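Local coordinates for uncharacterized protein (Desulfotomaculum acetoxidans, PDB 3U4Y), which is of unknown function but folds as a seven-bladed beta-propeller of the kind found in the lactonase family, at residues S9-I13 against I319-H323; D50-V54 against Q66-Q70; G82-M86 against P107-Q111; D146-T152 against G175-I181; S199-L203 against L213-V217. Residue numbers count along the deposited sequence, not the author numbering.

Interaction 1: residues S9-I13 against I319-H323; sequences SNFGI and IAICH
A disulfide-bonded cysteine sits over an aromatic ring here: Cys322 CB lies 4.1 Å from the centroid of the Phe11 ring, close to its normal, in a CH-pi contact, while Cys322 SG approaches obliquely, 3.8 Å from Phe11 CE2. Phe11 (chi1 p) and Cys322 (chi1 t) bring this about, and the sulfur goes on to Cys51. Strands 11-13 and 319-321 run antiparallel, their axes 4.7 Å apart at closest approach and at 158°. Gly12 faces Ile321 as a non-hydrogen-bonded pair with CA atoms 4.1 Å apart; Gly12 CA lies 3.3 Å from Ala320 O, where a CB would clash. Ile13 and Ala320 form the hydrogen-bonded pair, with Ile13 N to Ala320 O at 2.9 Å and Ala320 N to Ile13 O at 3.1 Å; on their face of the sheet Ile13 CG2 meets Ala320 CB at 3.9 Å. Past the strand, Cys322 N donates to Phe11 O at 3.1 Å. Joining the last strand to the first within one blade is the "Velcro" closure of a beta-propeller.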
# COMPACT_ATOMS: atom_id res chain seq x y z
N SER A 9 -11.13 16.62 -5.95
CA SER A 9 -10.02 15.89 -5.39
C SER A 9 -10.39 15.33 -4.03
O SER A 9 -9.54 14.98 -3.22
CB SER A 9 -8.79 16.78 -5.30
OG SER A 9 -8.29 17.04 -6.60
N ASN A 10 -11.69 15.23 -3.80
CA ASN A 10 -12.19 14.63 -2.58
C ASN A 10 -12.83 13.28 -2.86
O ASN A 10 -14.05 13.12 -2.84
CB ASN A 10 -13.12 15.59 -1.87
CG ASN A 10 -12.38 16.76 -1.29
OD1 ASN A 10 -11.96 17.65 -2.03
ND2 ASN A 10 -12.18 16.76 0.02
N PHE A 11 -11.97 12.30 -3.11
CA PHE A 11 -12.41 11.00 -3.57
C PHE A 11 -11.33 9.95 -3.37
O PHE A 11 -10.16 10.27 -3.18
CB PHE A 11 -12.77 11.08 -5.06
CG PHE A 11 -11.58 10.95 -5.98
CD1 PHE A 11 -11.08 9.70 -6.33
CD2 PHE A 11 -10.96 12.07 -6.50
CE1 PHE A 11 -9.98 9.59 -7.18
CE2 PHE A 11 -9.87 11.95 -7.35
CZ PHE A 11 -9.38 10.72 -7.69
N GLY A 12 -11.74 8.70 -3.46
CA GLY A 12 -10.82 7.59 -3.32
C GLY A 12 -11.31 6.37 -4.08
O GLY A 12 -12.42 6.36 -4.61
N ILE A 13 -10.49 5.34 -4.11
CA ILE A 13 -10.80 4.14 -4.87
C ILE A 13 -10.59 2.90 -4.01
O ILE A 13 -9.66 2.85 -3.23
CB ILE A 13 -9.96 4.07 -6.17
CG1 ILE A 13 -10.24 2.78 -6.93
CG2 ILE A 13 -8.46 4.19 -5.89
CD1 ILE A 13 -9.23 2.53 -8.01
N ILE A 319 -6.89 0.01 -1.00
CA ILE A 319 -7.62 1.27 -0.94
C ILE A 319 -6.63 2.40 -1.07
O ILE A 319 -5.53 2.33 -0.52
CB ILE A 319 -8.39 1.41 0.38
CG1 ILE A 319 -8.84 2.86 0.59
CG2 ILE A 319 -7.55 0.98 1.55
CD1 ILE A 319 -9.84 2.98 1.73
N ALA A 320 -7.03 3.44 -1.80
CA ALA A 320 -6.20 4.62 -2.02
C ALA A 320 -7.04 5.87 -1.98
O ALA A 320 -8.18 5.88 -2.42
CB ALA A 320 -5.47 4.54 -3.34
N ILE A 321 -6.47 6.95 -1.46
CA ILE A 321 -7.19 8.20 -1.43
C ILE A 321 -6.41 9.27 -2.18
O ILE A 321 -5.19 9.18 -2.32
CB ILE A 321 -7.51 8.60 0.02
CG1 ILE A 321 -8.33 7.49 0.68
CG2 ILE A 321 -8.23 9.91 0.06
CD1 ILE A 321 -9.20 7.95 1.83
N CYS A 322 -7.12 10.25 -2.71
CA CYS A 322 -6.51 11.30 -3.51
C CYS A 322 -5.65 12.21 -2.63
O CYS A 322 -6.13 12.72 -1.62
CB CYS A 322 -7.59 12.12 -4.19
SG CYS A 322 -6.91 13.32 -5.33
N HIS A 323 -4.39 12.40 -3.02
CA HIS A 323 -3.49 13.27 -2.27
C HIS A 323 -2.64 14.07 -3.22
O HIS A 323 -1.63 13.58 -3.71
CB HIS A 323 -2.54 12.45 -1.37
CG HIS A 323 -3.21 11.81 -0.19
ND1 HIS A 323 -2.86 10.57 0.27
CD2 HIS A 323 -4.19 12.25 0.62
CE1 HIS A 323 -3.60 10.26 1.32
NE2 HIS A 323 -4.42 11.27 1.55

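Interaction 2: residues D50-V54 against Q66-Q70; sequences DCSNV and QIETQ
Cys51 precedes the strand with positive phi (86/7) and an off-well chi1 near -111°, its sulfur tied to Cys322. Cys51 O lies 3.1 Å from Thr69 OG1. Ser52 is helical in phi and psi (-91/-31) and turns its side chain away from 66-70, yet its carbonyl does much of the work: Thr69 N donates to Ser52 O at 3.0 Å, and Glu68 CA comes within 3.5 Å of Ser52 O. From Asn53 the chain is extended and pairs antiparallel with 66-68, forming the hairpin of strands 53-58 and 63-68, the two central strands of a four-stranded propeller blade. Asn53 and Glu68 make a non-hydrogen-bonded pair, CA atoms 4.8 Å apart. With chi1 m, Asn53 OD1 receives a hydrogen bond from Gln66 NE2 at 3.1 Å; the other end of that amide, Gln66 OE1, is taken by Tyr113. Val54 and Ile67 form the hydrogen-bonded pair: Val54 N to Ile67 O is 2.9 Å, Ile67 N to Val54 O 3.2 Å. Their side chains share the opposite face from Asn53 and Glu68, with Val54 CG1 4.2 Å from Ile67 CG2, and Val54 CG2 reaches Thr69 CG2 at 4.0 Å. Beyond this face, Val54 touches Ile13 of strand 11-16, while Ile67 and Thr69 touch Phe24 of strand 21-26.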
# COMPACT_ATOMS: atom_id res chain seq x y z
N ASP A 50 -0.20 13.83 -9.08
CA ASP A 50 -1.15 14.43 -10.02
C ASP A 50 -2.60 14.14 -9.64
O ASP A 50 -3.43 15.05 -9.66
CB ASP A 50 -0.80 13.87 -11.40
CG ASP A 50 -1.62 14.46 -12.51
OD1 ASP A 50 -1.11 14.50 -13.65
OD2 ASP A 50 -2.76 14.87 -12.24
N CYS A 51 -2.89 12.88 -9.28
CA CYS A 51 -4.22 12.43 -8.84
C CYS A 51 -5.10 12.04 -10.04
O CYS A 51 -6.29 11.72 -9.88
CB CYS A 51 -4.92 13.48 -7.96
SG CYS A 51 -5.10 13.00 -6.22
N SER A 52 -4.49 12.04 -11.22
CA SER A 52 -5.19 11.92 -12.48
C SER A 52 -5.34 10.47 -12.97
O SER A 52 -6.31 10.13 -13.65
CB SER A 52 -4.46 12.74 -13.54
OG SER A 52 -3.09 12.39 -13.60
N ASN A 53 -4.38 9.63 -12.63
CA ASN A 53 -4.41 8.24 -13.05
C ASN A 53 -4.32 7.24 -11.92
O ASN A 53 -3.60 7.44 -10.94
CB ASN A 53 -3.34 7.95 -14.10
CG ASN A 53 -3.66 8.57 -15.42
OD1 ASN A 53 -4.03 7.88 -16.38
ND2 ASN A 53 -3.58 9.89 -15.47
N VAL A 54 -5.06 6.16 -12.09
CA VAL A 54 -5.13 5.09 -11.11
C VAL A 54 -4.56 3.81 -11.71
O VAL A 54 -4.46 3.67 -12.93
CB VAL A 54 -6.59 4.86 -10.69
CG1 VAL A 54 -6.88 3.38 -10.49
CG2 VAL A 54 -6.91 5.66 -9.45
N GLN A 66 -5.28 0.41 -16.12
CA GLN A 66 -5.01 1.83 -15.87
C GLN A 66 -6.23 2.67 -16.19
O GLN A 66 -6.85 2.50 -17.23
CB GLN A 66 -3.84 2.31 -16.73
CG GLN A 66 -3.73 3.84 -16.86
CD GLN A 66 -2.50 4.30 -17.65
OE1 GLN A 66 -1.68 3.49 -18.09
NE2 GLN A 66 -2.37 5.62 -17.81
N ILE A 67 -6.59 3.59 -15.31
CA ILE A 67 -7.76 4.41 -15.58
C ILE A 67 -7.55 5.92 -15.35
O ILE A 67 -6.79 6.31 -14.47
CB ILE A 67 -9.00 3.87 -14.82
CG1 ILE A 67 -9.49 4.88 -13.80
CG2 ILE A 67 -8.72 2.51 -14.16
CD1 ILE A 67 -10.86 4.57 -13.30
N GLU A 68 -8.18 6.76 -16.18
CA GLU A 68 -8.15 8.22 -15.99
C GLU A 68 -9.37 8.66 -15.17
O GLU A 68 -10.48 8.20 -15.42
CB GLU A 68 -8.17 8.95 -17.32
CG GLU A 68 -6.92 8.82 -18.17
CD GLU A 68 -7.02 9.63 -19.47
OE1 GLU A 68 -8.06 10.32 -19.67
OE2 GLU A 68 -6.08 9.56 -20.30
N THR A 69 -9.17 9.57 -14.22
CA THR A 69 -10.20 9.81 -13.21
C THR A 69 -10.94 11.14 -13.30
O THR A 69 -11.83 11.40 -12.48
CB THR A 69 -9.59 9.75 -11.82
OG1 THR A 69 -8.66 10.82 -11.66
CG2 THR A 69 -8.88 8.43 -11.61
N GLN A 70 -10.55 11.97 -14.27
CA GLN A 70 -11.05 13.34 -14.34
C GLN A 70 -12.12 13.54 -15.39
O GLN A 70 -12.01 14.45 -16.22
CB GLN A 70 -9.89 14.31 -14.60
CG GLN A 70 -8.99 14.57 -13.38
CD GLN A 70 -9.79 14.84 -12.13
OE1 GLN A 70 -10.62 15.75 -12.10
NE2 GLN A 70 -9.55 14.05 -11.09

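Interaction 3: residues G82-M86 against P107-Q111; sequences GQSSM and PFNMQ
No beta pairing joins these two backbones. Residues 82-86 form an irregular loop leaving strand 75-81 for strand 89-91, the passage from the outer edge of one propeller blade to the first strand of the next; 107-111 enters strand 109-114 of that next blade and is extended from Asn109 onward, after a cis peptide bond before Pro107. The loop bends past the other segment, with CA atoms 6.1 Å apart for Ser84 and Pro107 and 7.8 Å for Gly82 and Gln111. Side chains fill the gap. Gln111 (chi1 m, chi2 t) stretches its amide into the bend of the loop, where Gln83 N gives a weak hydrogen bond to Gln111 OE1 at 3.1 Å and Gln111 NE2 gives another weak one to Ser84 O at 3.2 Å. Selenomethionine Met86 brings CE to 3.3 Å from Gln111 NE2. Gly82 CA is 3.8 Å from Gln111 OE1, and a CB at this glycine would run into both Gln111 NE2 and Met86 CE. Ser84 (chi1 p) points across, its CB 3.5 Å from Pro107 O and 4.0 Å from Pro107 CG. Ser85 turns away, its hydroxyl bonded to Gly103 N and Asn105 O. One buried side-chain amide thus serves both a donor and an acceptor of the loop backbone, so between these two segments the polar link runs through a side chain, by two weak hydrogen bonds, with no strand pairing.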
# COMPACT_ATOMS: atom_id res chain seq x y z
N GLY A 82 0.57 -9.26 -17.55
CA GLY A 82 1.95 -9.40 -17.15
C GLY A 82 2.48 -10.81 -17.31
O GLY A 82 1.73 -11.76 -17.50
N GLN A 83 3.79 -10.94 -17.21
CA GLN A 83 4.46 -12.22 -17.20
C GLN A 83 3.88 -13.16 -16.12
O GLN A 83 3.68 -14.36 -16.37
CB GLN A 83 5.95 -11.98 -16.96
CG GLN A 83 6.85 -12.41 -18.10
CD GLN A 83 7.58 -13.72 -17.79
OE1 GLN A 83 6.95 -14.73 -17.46
NE2 GLN A 83 8.91 -13.69 -17.88
N SER A 84 3.63 -12.62 -14.93
CA SER A 84 3.10 -13.42 -13.83
C SER A 84 2.13 -12.61 -12.97
O SER A 84 1.80 -11.48 -13.32
CB SER A 84 4.23 -13.97 -12.96
OG SER A 84 4.97 -12.91 -12.36
N SER A 85 1.68 -13.20 -11.86
CA SER A 85 0.67 -12.56 -11.01
C SER A 85 1.12 -11.24 -10.36
O SER A 85 2.31 -10.91 -10.36
CB SER A 85 0.25 -13.51 -9.91
OG SER A 85 1.17 -13.43 -8.83
N MSE A 86 0.17 -10.51 -9.78
CA MSE A 86 0.42 -9.19 -9.22
C MSE A 86 -0.37 -8.93 -7.95
O MSE A 86 -1.49 -9.41 -7.82
CB MSE A 86 0.00 -8.13 -10.23
CG MSE A 86 0.91 -7.98 -11.41
SE MSE A 86 -0.02 -7.06 -12.84
CE MSE A 86 1.00 -7.80 -14.33
N PRO A 107 4.97 -17.96 -11.46
CA PRO A 107 6.24 -17.62 -10.80
C PRO A 107 6.16 -16.31 -10.02
O PRO A 107 5.14 -15.62 -10.04
CB PRO A 107 7.22 -17.50 -11.96
CG PRO A 107 6.37 -17.30 -13.18
CD PRO A 107 5.13 -18.09 -12.91
N PHE A 108 7.24 -15.99 -9.32
CA PHE A 108 7.25 -14.82 -8.46
C PHE A 108 8.14 -13.77 -9.08
O PHE A 108 9.36 -13.93 -9.15
CB PHE A 108 7.70 -15.20 -7.05
CG PHE A 108 6.96 -16.40 -6.49
CD1 PHE A 108 7.63 -17.60 -6.25
CD2 PHE A 108 5.59 -16.33 -6.23
CE1 PHE A 108 6.94 -18.71 -5.75
CE2 PHE A 108 4.89 -17.42 -5.73
CZ PHE A 108 5.57 -18.62 -5.49
N ASN A 109 7.53 -12.70 -9.57
CA ASN A 109 8.29 -11.64 -10.19
C ASN A 109 7.92 -10.26 -9.71
O ASN A 109 6.79 -10.00 -9.29
CB ASN A 109 8.09 -11.65 -11.70
CG ASN A 109 8.60 -12.89 -12.33
OD1 ASN A 109 9.81 -13.08 -12.47
ND2 ASN A 109 7.69 -13.75 -12.74
N MSE A 110 8.88 -9.36 -9.84
CA MSE A 110 8.62 -7.94 -9.70
C MSE A 110 8.55 -7.35 -11.10
O MSE A 110 9.38 -7.66 -11.94
CB MSE A 110 9.72 -7.27 -8.89
CG MSE A 110 9.72 -5.77 -8.99
SE MSE A 110 11.06 -4.94 -7.85
CE MSE A 110 10.29 -5.55 -6.17
N GLN A 111 7.58 -6.49 -11.34
CA GLN A 111 7.33 -5.98 -12.69
C GLN A 111 7.07 -4.50 -12.65
O GLN A 111 6.29 -4.02 -11.82
CB GLN A 111 6.09 -6.66 -13.27
CG GLN A 111 6.10 -8.19 -13.22
CD GLN A 111 5.01 -8.77 -14.09
OE1 GLN A 111 5.19 -8.92 -15.30
NE2 GLN A 111 3.87 -9.09 -13.50

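Interaction 4: residues D146-T152 against G175-I181; sequences DRSSANT and GTRPFNI
Two short hydrogen bonds, each ending on Arg177, tie the turn at 148-151 to the chain entering strand 178-183. Arg177 N donates to Asn151 OD1 at 2.6 Å, and Arg177 NH2 donates to Ser148 O at 2.6 Å, the carbonyl lying at the guanidinium edge. Arg177 is in the left-handed region (72/57) and folds its side chain back through chi1 t, chi2 p and chi3 p. Within 146-152, Arg147 N bonds Thr152 O at 3.0 Å; Asn151, also left-handed (39/46), and Thr152 both face Arg147 in a G1 beta bulge, which presents the Asn151 side chain (chi1 m) to Arg177. A CA-H...O contact runs from Arg177 CA to Ser148 O at 3.5 Å. Van der Waals packing centres on Pro178, whose ring fits into the turn: its CD is 3.4 Å from Asn151 CA and 3.7 Å from Arg147 O, and its CG 3.6 Å from Thr152 N. Asp146 (chi1 m) points toward the other segment, its CB 3.6 Å from Pro178 O. Arg147 points away from 175-181, and its guanidinium makes salt bridges to Glu170 and Asp129. The turn joins strands 142-147 and 152-158 of one propeller blade, and 175-177 lead from the outer strand 164-172 of that blade into strand 178-183 of the next, where Pro178 also packs on Val192 and Asn194 of strand 189-194.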
# COMPACT_ATOMS: atom_id res chain seq x y z
N ASP A 146 9.16 -7.11 1.63
CA ASP A 146 9.23 -8.06 2.74
C ASP A 146 9.49 -9.50 2.29
O ASP A 146 9.05 -9.92 1.23
CB ASP A 146 7.92 -8.02 3.53
CG ASP A 146 7.61 -6.65 4.07
OD1 ASP A 146 6.46 -6.20 3.93
OD2 ASP A 146 8.53 -6.02 4.62
N ARG A 147 10.22 -10.25 3.11
CA ARG A 147 10.39 -11.68 2.89
C ARG A 147 9.91 -12.46 4.12
O ARG A 147 10.64 -12.60 5.10
CB ARG A 147 11.84 -12.00 2.55
CG ARG A 147 12.30 -11.42 1.23
CD ARG A 147 13.54 -12.13 0.80
NE ARG A 147 13.32 -13.55 0.97
CZ ARG A 147 14.24 -14.49 0.84
NH1 ARG A 147 15.49 -14.17 0.53
NH2 ARG A 147 13.90 -15.75 1.01
N SER A 148 8.68 -12.95 4.07
CA SER A 148 7.93 -13.31 5.27
C SER A 148 8.51 -14.48 6.03
O SER A 148 8.34 -14.59 7.23
CB SER A 148 6.46 -13.57 4.93
OG SER A 148 6.30 -14.32 3.73
N SER A 149 9.18 -15.38 5.32
CA SER A 149 9.73 -16.56 5.98
C SER A 149 11.17 -16.36 6.43
O SER A 149 11.60 -16.97 7.39
CB SER A 149 9.58 -17.80 5.09
OG SER A 149 8.22 -18.17 5.01
N ALA A 150 11.90 -15.49 5.74
CA ALA A 150 13.26 -15.14 6.15
C ALA A 150 13.30 -13.99 7.17
O ALA A 150 14.36 -13.53 7.54
CB ALA A 150 14.10 -14.79 4.94
N ASN A 151 12.13 -13.53 7.62
CA ASN A 151 12.03 -12.42 8.56
C ASN A 151 13.03 -11.29 8.32
O ASN A 151 13.64 -10.76 9.25
CB ASN A 151 12.15 -12.93 9.97
CG ASN A 151 11.24 -14.07 10.23
OD1 ASN A 151 10.09 -13.89 10.63
ND2 ASN A 151 11.74 -15.26 9.99
N THR A 152 13.14 -10.92 7.05
CA THR A 152 14.16 -10.03 6.57
C THR A 152 13.48 -9.15 5.53
O THR A 152 12.45 -9.54 5.00
CB THR A 152 15.22 -10.86 5.88
OG1 THR A 152 16.38 -10.07 5.63
CG2 THR A 152 14.69 -11.36 4.56
N GLY A 175 10.89 -7.80 14.14
CA GLY A 175 10.18 -8.99 14.58
C GLY A 175 10.02 -10.02 13.48
O GLY A 175 10.72 -10.02 12.47
N THR A 176 9.06 -10.91 13.66
CA THR A 176 9.00 -12.06 12.77
C THR A 176 7.77 -12.02 11.86
O THR A 176 6.70 -11.54 12.26
CB THR A 176 9.16 -13.40 13.57
OG1 THR A 176 8.07 -14.28 13.31
CG2 THR A 176 9.23 -13.13 15.08
N ARG A 177 7.94 -12.51 10.64
CA ARG A 177 6.89 -12.49 9.61
C ARG A 177 6.63 -11.07 9.05
O ARG A 177 5.50 -10.57 9.09
CB ARG A 177 5.60 -13.13 10.14
CG ARG A 177 4.59 -13.50 9.06
CD ARG A 177 4.98 -14.76 8.31
NE ARG A 177 5.11 -15.89 9.22
CZ ARG A 177 6.27 -16.38 9.65
NH1 ARG A 177 6.28 -17.40 10.50
NH2 ARG A 177 7.42 -15.86 9.25
N PRO A 178 7.68 -10.44 8.51
CA PRO A 178 7.50 -9.08 7.98
C PRO A 178 6.43 -9.15 6.90
O PRO A 178 6.46 -10.08 6.10
CB PRO A 178 8.85 -8.76 7.36
CG PRO A 178 9.76 -9.89 7.70
CD PRO A 178 8.93 -11.05 8.05
N PHE A 179 5.51 -8.18 6.88
CA PHE A 179 4.33 -8.26 6.00
C PHE A 179 4.08 -7.04 5.11
O PHE A 179 3.86 -7.20 3.92
CB PHE A 179 3.08 -8.60 6.81
CG PHE A 179 1.84 -8.77 5.98
CD1 PHE A 179 1.67 -9.88 5.18
CD2 PHE A 179 0.82 -7.84 6.03
CE1 PHE A 179 0.52 -10.05 4.42
CE2 PHE A 179 -0.34 -8.00 5.27
CZ PHE A 179 -0.49 -9.10 4.46
N ASN A 180 4.11 -5.83 5.67
CA ASN A 180 3.96 -4.62 4.87
C ASN A 180 5.05 -3.59 5.19
O ASN A 180 5.55 -3.57 6.30
CB ASN A 180 2.56 -4.01 5.07
CG ASN A 180 2.14 -3.11 3.92
OD1 ASN A 180 2.82 -3.02 2.88
ND2 ASN A 180 1.00 -2.46 4.08
N ILE A 181 5.42 -2.76 4.23
CA ILE A 181 6.43 -1.73 4.44
C ILE A 181 5.85 -0.40 4.03
O ILE A 181 5.01 -0.34 3.15
CB ILE A 181 7.66 -1.89 3.53
CG1 ILE A 181 8.14 -3.32 3.46
CG2 ILE A 181 8.80 -1.09 4.03
CD1 ILE A 181 9.08 -3.49 2.31

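Interaction 5: residues S199-L203 against L213-V217; sequences SIGIL and LLNAV
Ile202, with chi1 m and chi2 t, is the residue most covered by the opposite segment, its CG2 4.5 Å from Leu214 CD1. Ile200 and Val217 share its face of the sheet, Ile200 CB and Val217 CG1 being 4.5 Å apart; on the other face Leu203 CD1 meets Leu213 CD1 at 3.5 Å. Both strands are extended and antiparallel, axes 4.6 Å apart at 162°. Gly201 pairs with Ala216 and Leu203 with Leu213, both non-hydrogen-bonded with CA atoms 4.4 Å apart, so Ile202 alone spans Leu214 and Asn215: a beta bulge, with Leu214 dropping into helical angles (-94/-52). Leu214 N donates to Ile202 O at 2.9 Å, and Ile202 N to Asn215 O at 3.2 Å. Farther along, Ile200 N donates to Val217 O at 2.7 Å and Val217 N to Ile200 O at 3.1 Å. At the polar edge Asn215 OD1 lies 3.8 Å from Ile202 CD1, and Ser199 CA is 3.1 Å from Val217 O, while Ser199 OG bonds Asn194. Strand 212-218 is the outermost of this propeller blade; strand 199-204 also pairs with 189-194, and Ile200, Ile202 and Val217 pack on Leu255 of strand 254-262 in the following blade.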
# COMPACT_ATOMS: atom_id res chain seq x y z
N SER A 199 5.09 -6.15 16.00
CA SER A 199 6.04 -5.09 16.18
C SER A 199 6.24 -4.37 14.85
O SER A 199 6.14 -4.96 13.78
CB SER A 199 7.38 -5.67 16.61
OG SER A 199 8.06 -6.24 15.49
N ILE A 200 6.52 -3.08 14.93
CA ILE A 200 6.97 -2.36 13.77
C ILE A 200 8.49 -2.31 13.82
O ILE A 200 9.08 -2.05 14.86
CB ILE A 200 6.37 -0.93 13.71
CG1 ILE A 200 4.94 -0.96 13.19
CG2 ILE A 200 7.16 -0.05 12.76
CD1 ILE A 200 3.98 -1.65 14.07
N GLY A 201 9.13 -2.59 12.69
CA GLY A 201 10.56 -2.37 12.58
C GLY A 201 10.78 -0.99 11.99
O GLY A 201 9.93 -0.47 11.27
N ILE A 202 11.93 -0.41 12.28
CA ILE A 202 12.28 0.91 11.80
C ILE A 202 13.66 0.88 11.17
O ILE A 202 14.63 0.52 11.83
CB ILE A 202 12.32 1.89 12.95
CG1 ILE A 202 10.98 1.91 13.67
CG2 ILE A 202 12.70 3.24 12.46
CD1 ILE A 202 10.97 2.81 14.87
N LEU A 203 13.75 1.25 9.90
CA LEU A 203 15.01 1.13 9.19
C LEU A 203 15.53 2.48 8.76
O LEU A 203 14.75 3.35 8.38
CB LEU A 203 14.85 0.27 7.96
CG LEU A 203 15.00 -1.23 8.06
CD1 LEU A 203 14.32 -1.70 9.31
CD2 LEU A 203 14.32 -1.79 6.86
N LEU A 213 18.71 -1.62 10.60
CA LEU A 213 17.56 -1.61 11.51
C LEU A 213 17.94 -0.93 12.83
O LEU A 213 18.99 -1.24 13.40
CB LEU A 213 17.12 -3.05 11.76
CG LEU A 213 16.16 -3.35 12.90
CD1 LEU A 213 14.71 -3.25 12.44
CD2 LEU A 213 16.45 -4.75 13.44
N LEU A 214 17.12 -0.01 13.32
CA LEU A 214 17.47 0.69 14.56
C LEU A 214 16.84 0.00 15.73
O LEU A 214 17.50 -0.31 16.73
CB LEU A 214 17.00 2.14 14.55
CG LEU A 214 17.55 3.02 13.45
CD1 LEU A 214 16.88 4.37 13.57
CD2 LEU A 214 19.08 3.11 13.51
N ASN A 215 15.54 -0.20 15.63
CA ASN A 215 14.84 -0.90 16.68
C ASN A 215 13.46 -1.31 16.20
O ASN A 215 13.24 -1.48 15.01
CB ASN A 215 14.80 -0.12 18.00
CG ASN A 215 14.70 1.40 17.80
OD1 ASN A 215 13.66 1.92 17.40
ND2 ASN A 215 15.80 2.11 18.08
N ALA A 216 12.57 -1.50 17.15
CA ALA A 216 11.31 -2.15 16.88
C ALA A 216 10.46 -1.92 18.09
O ALA A 216 10.88 -2.19 19.22
CB ALA A 216 11.53 -3.62 16.67
N VAL A 217 9.28 -1.40 17.87
CA VAL A 217 8.34 -1.23 18.96
C VAL A 217 7.15 -2.15 18.69
O VAL A 217 6.83 -2.43 17.55
CB VAL A 217 7.91 0.23 19.07
CG1 VAL A 217 7.22 0.64 17.80
CG2 VAL A 217 6.98 0.42 20.27

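Overall arrangement
Seven four-stranded sheets follow one another round the propeller, and the five contacts sample its closure, its blades and the passages between them. Interaction 1 joins the two chain ends and so encloses the others, which come in series: 2, 3, 4, 5. Interactions 1 and 2, with centres about 10 Å apart, meet through the Cys51-Cys322 disulfide, which bonds the closing blade to the one after it. Interaction 3, about 23 Å from interaction 2 and 20 Å from interaction 4 between centres, and interaction 4 both bridge successive blades. Interactions 4 and 5 touch and both reach the sheet that begins with strand 178-183; their centres lie about 28 and 29 Å from that of interaction 1, across the chain's centre.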